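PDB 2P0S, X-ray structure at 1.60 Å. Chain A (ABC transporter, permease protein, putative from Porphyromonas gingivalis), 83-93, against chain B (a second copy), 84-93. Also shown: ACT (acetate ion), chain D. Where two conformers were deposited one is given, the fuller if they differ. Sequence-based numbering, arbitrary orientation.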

# COMPACT_ATOMS: atom_id res chain seq x y z
N SER A 83 -4.49 2.89 6.99
CA SER A 83 -5.15 4.02 6.27
C SER A 83 -4.58 4.15 4.87
O SER A 83 -5.32 4.42 3.93
N ASN A 84 -3.25 4.00 4.75
CA ASN A 84 -2.56 4.06 3.43
C ASN A 84 -3.33 3.24 2.42
O ASN A 84 -3.91 3.79 1.43
N HIS A 85 -3.40 1.96 2.73
CA HIS A 85 -3.92 0.85 1.87
C HIS A 85 -5.39 1.09 1.56
O HIS A 85 -5.79 1.08 0.38
N ILE A 86 -6.18 1.38 2.58
CA ILE A 86 -7.61 1.59 2.46
C ILE A 86 -7.84 2.86 1.62
O ILE A 86 -8.68 2.84 0.71
N SER A 87 -7.08 3.90 1.88
CA SER A 87 -7.27 5.20 1.12
C SER A 87 -7.01 5.02 -0.38
O SER A 87 -7.74 5.56 -1.23
N ARG A 88 -5.97 4.24 -0.69
CA ARG A 88 -5.62 3.99 -2.14
C ARG A 88 -6.67 3.13 -2.83
O ARG A 88 -6.99 3.33 -4.01
N ILE A 89 -7.23 2.14 -2.12
CA ILE A 89 -8.22 1.26 -2.71
C ILE A 89 -9.46 2.15 -3.03
O ILE A 89 -9.97 2.10 -4.14
N LEU A 90 -9.90 3.01 -2.08
CA LEU A 90 -11.10 3.79 -2.24
C LEU A 90 -10.78 4.78 -3.35
O LEU A 90 -11.62 5.05 -4.24
N SER A 91 -9.58 5.34 -3.30
CA SER A 91 -9.21 6.45 -4.30
C SER A 91 -9.20 5.97 -5.72
O SER A 91 -9.60 6.66 -6.70
N ASP A 92 -8.73 4.73 -5.87
CA ASP A 92 -8.56 4.23 -7.25
C ASP A 92 -9.97 3.93 -7.76
O ASP A 92 -10.27 4.11 -8.96
N TYR A 93 -10.82 3.33 -6.91
CA TYR A 93 -12.20 3.13 -7.30
C TYR A 93 -12.93 4.44 -7.74
O TYR A 93 -13.59 4.50 -8.82
N ASN B 84 4.67 -5.19 0.36
CA ASN B 84 3.26 -4.83 -0.02
C ASN B 84 3.14 -3.34 -0.14
O ASN B 84 2.56 -2.85 -1.16
N HIS B 85 3.70 -2.59 0.81
CA HIS B 85 3.54 -1.08 0.74
C HIS B 85 4.27 -0.58 -0.44
O HIS B 85 3.70 0.22 -1.18
N ILE B 86 5.50 -1.06 -0.68
CA ILE B 86 6.29 -0.45 -1.81
C ILE B 86 5.62 -0.84 -3.13
O ILE B 86 5.52 -0.05 -4.13
N SER B 87 5.26 -2.10 -3.24
CA SER B 87 4.59 -2.53 -4.46
C SER B 87 3.33 -1.77 -4.76
O SER B 87 3.06 -1.52 -5.95
N ARG B 88 2.49 -1.46 -3.74
CA ARG B 88 1.27 -0.75 -4.03
C ARG B 88 1.63 0.70 -4.47
O ARG B 88 0.99 1.18 -5.43
N ILE B 89 2.61 1.35 -3.83
CA ILE B 89 3.03 2.69 -4.27
C ILE B 89 3.47 2.67 -5.77
O ILE B 89 3.02 3.51 -6.56
N LEU B 90 4.34 1.75 -6.13
CA LEU B 90 4.76 1.63 -7.53
C LEU B 90 3.59 1.26 -8.45
O LEU B 90 3.45 1.81 -9.57
N SER B 91 2.80 0.26 -8.08
CA SER B 91 1.68 -0.19 -8.95
C SER B 91 0.72 1.00 -9.21
O SER B 91 0.23 1.09 -10.33
N ASP B 92 0.33 1.78 -8.15
CA ASP B 92 -0.62 2.93 -8.40
C ASP B 92 -0.01 3.84 -9.42
O ASP B 92 -0.76 4.38 -10.32
N TYR B 93 1.26 4.14 -9.26
CA TYR B 93 1.93 5.15 -10.15
C TYR B 93 1.98 4.60 -11.59
O TYR B 93 1.68 5.29 -12.61

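The two helices run in nearly the same direction, their axes crossing at 26° with a closest approach of 11.2 Å, a separation bridged mainly by long polar side chains. Together the stretches bury 413 Å². At the start of chain B, Asn84(B) directs its CA-to-CB bond toward chain A, yet its nearest side-chain atom, CB, stays 6.5 Å from ND1 of His85(A), and it makes no contact.

His85(B) leaves its helix sideways, but its end comes nearer to the partner; chi1 is t. Its CE1 lies 3.4 Å from OD1 of Asn84(A), an m rotamer pointing toward chain B, and its ND1 donates a hydrogen bond of 2.7 Å to OXT of the acetate. The other acetate oxygen, O, lies 3.0 Å from ND1 of His85(A), also t, so the ion occupies the space between the two histidines. Ile86(B) and Ser87(B) take no part.

Arg88(B) (chi1 t, chi2 off-well at 107°) reaches toward chain A. Its CG packs 3.5 Å from CD of Arg88(A) and 3.5 Å from the acetate CH3, while its NH1 approaches CG1 of Ile89(A) at 3.5 Å. The guanidinium ends in a salt bridge, NH2 donating to OD2 of Asp92(A) over a very short 2.4 Å.

Ile89(B), an m,t rotamer set sideways, places CG1 3.7 Å from NH2 of Arg88(A), over one face of that guanidinium. Its carbonyl O accepts from water 1 at 2.9 Å, and the water in turn accepts from Arg88(A) NH1 at 3.0 Å. Leu90(B) points away.

Asp92(B), m and directed inward, completes a reciprocal pair: its OD2 receives Arg88(A) NH1 at 2.9 Å. The carboxylates crowd, Asp92(B) OD1 lying 3.0 Å from Asp92(A) OD2, but water 2 donates to both Asp92(B) OD2 (2.5 Å) and Asp92(A) OD1 (2.7 Å).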

# COMPACT_ATOMS: atom_id res chain seq x y z
CB SER A 83 -4.93 5.31 7.04
OG SER A 83 -5.22 6.38 6.04
CB ASN A 84 -1.10 3.56 3.53
CG ASN A 84 -0.21 4.56 4.23
OD1 ASN A 84 0.95 4.26 4.60
ND2 ASN A 84 -0.74 5.79 4.41
CB HIS A 85 -3.80 -0.46 2.68
CG HIS A 85 -4.17 -1.71 1.93
ND1 HIS A 85 -3.50 -2.14 0.79
CD2 HIS A 85 -5.11 -2.66 2.17
CE1 HIS A 85 -4.02 -3.29 0.37
NE2 HIS A 85 -4.98 -3.63 1.20
CB ILE A 86 -8.25 1.71 3.80
CG1 ILE A 86 -8.20 0.27 4.47
CG2 ILE A 86 -9.64 2.24 3.69
CD1 ILE A 86 -8.78 0.25 5.90
CB SER A 87 -6.27 6.22 1.66
OG SER A 87 -6.57 6.56 3.04
CB ARG A 88 -4.27 3.36 -2.32
CG ARG A 88 -3.05 4.27 -2.03
CD ARG A 88 -1.65 3.49 -2.02
NE ARG A 88 -0.61 4.43 -1.63
CZ ARG A 88 -0.02 5.18 -2.55
NH1 ARG A 88 -0.36 5.03 -3.83
NH2 ARG A 88 0.94 6.08 -2.18
CB ILE A 89 -8.58 0.05 -1.75
CG1 ILE A 89 -7.43 -0.96 -1.73
CG2 ILE A 89 -9.81 -0.69 -2.14
CD1 ILE A 89 -7.59 -1.89 -0.55
CB LEU A 90 -11.43 4.54 -0.94
CG LEU A 90 -11.99 3.62 0.15
CD1 LEU A 90 -12.15 4.49 1.42
CD2 LEU A 90 -13.42 3.12 -0.29
CB SER A 91 -7.83 7.08 -4.00
OG SER A 91 -7.77 7.62 -2.65
CB ASP A 92 -7.75 2.93 -7.21
CG ASP A 92 -6.23 3.08 -6.97
OD1 ASP A 92 -5.64 4.17 -7.17
OD2 ASP A 92 -5.61 1.98 -6.63
CB TYR A 93 -12.96 2.39 -6.23
CG TYR A 93 -14.42 2.33 -6.57
CD1 TYR A 93 -14.91 1.39 -7.47
CD2 TYR A 93 -15.39 3.22 -5.98
CE1 TYR A 93 -16.31 1.27 -7.71
CE2 TYR A 93 -16.77 3.10 -6.26
CZ TYR A 93 -17.21 2.12 -7.19
OH TYR A 93 -18.55 1.92 -7.49
CB ASN B 84 2.17 -5.29 0.91
CG ASN B 84 2.08 -6.79 0.93
OD1 ASN B 84 2.54 -7.48 -0.00
ND2 ASN B 84 1.48 -7.31 1.99
CB HIS B 85 4.18 -0.46 2.03
CG HIS B 85 4.07 1.05 2.10
ND1 HIS B 85 2.83 1.67 2.11
CD2 HIS B 85 4.99 2.03 2.24
CE1 HIS B 85 3.00 2.99 2.19
NE2 HIS B 85 4.30 3.23 2.32
CB ILE B 86 7.75 -1.00 -1.76
CG1 ILE B 86 8.49 -0.34 -0.55
CG2 ILE B 86 8.50 -0.82 -3.12
CD1 ILE B 86 9.81 -0.97 -0.18
CB SER B 87 4.21 -3.96 -4.36
OG SER B 87 5.40 -4.83 -4.20
CB ARG B 88 0.41 -0.70 -2.78
CG ARG B 88 -0.78 0.23 -2.92
CD ARG B 88 -2.02 -0.57 -3.07
NE ARG B 88 -3.04 0.15 -3.83
CZ ARG B 88 -4.25 -0.35 -4.13
NH1 ARG B 88 -4.61 -1.59 -3.70
NH2 ARG B 88 -5.11 0.40 -4.83
CB ILE B 89 4.21 3.23 -3.44
CG1 ILE B 89 3.68 3.66 -2.07
CG2 ILE B 89 4.87 4.49 -4.10
CD1 ILE B 89 4.79 4.04 -1.15
CB LEU B 90 5.91 0.63 -7.67
CG LEU B 90 7.21 1.08 -6.95
CD1 LEU B 90 8.21 -0.12 -7.07
CD2 LEU B 90 7.89 2.36 -7.67
CB SER B 91 0.87 -1.32 -8.29
OG SER B 91 1.77 -2.46 -8.31
CB ASP B 92 -0.86 3.67 -7.04
CG ASP B 92 -2.00 2.94 -6.23
OD1 ASP B 92 -2.61 1.95 -6.78
OD2 ASP B 92 -2.30 3.32 -5.08
CB TYR B 93 3.37 5.44 -9.71
CG TYR B 93 4.07 6.42 -10.68
CD1 TYR B 93 3.77 7.78 -10.63
CD2 TYR B 93 5.01 5.99 -11.63
CE1 TYR B 93 4.44 8.66 -11.51
CE2 TYR B 93 5.67 6.83 -12.49
CZ TYR B 93 5.36 8.17 -12.43
OH TYR B 93 5.97 9.04 -13.30
C ACT D . -0.28 -0.16 1.59
O ACT D . -0.80 -1.32 1.85
OXT ACT D . 0.63 0.15 2.35
CH3 ACT D . -0.72 0.80 0.53
O HOH W 1 1.68 6.00 -5.87
O HOH W 2 -4.03 5.12 -5.26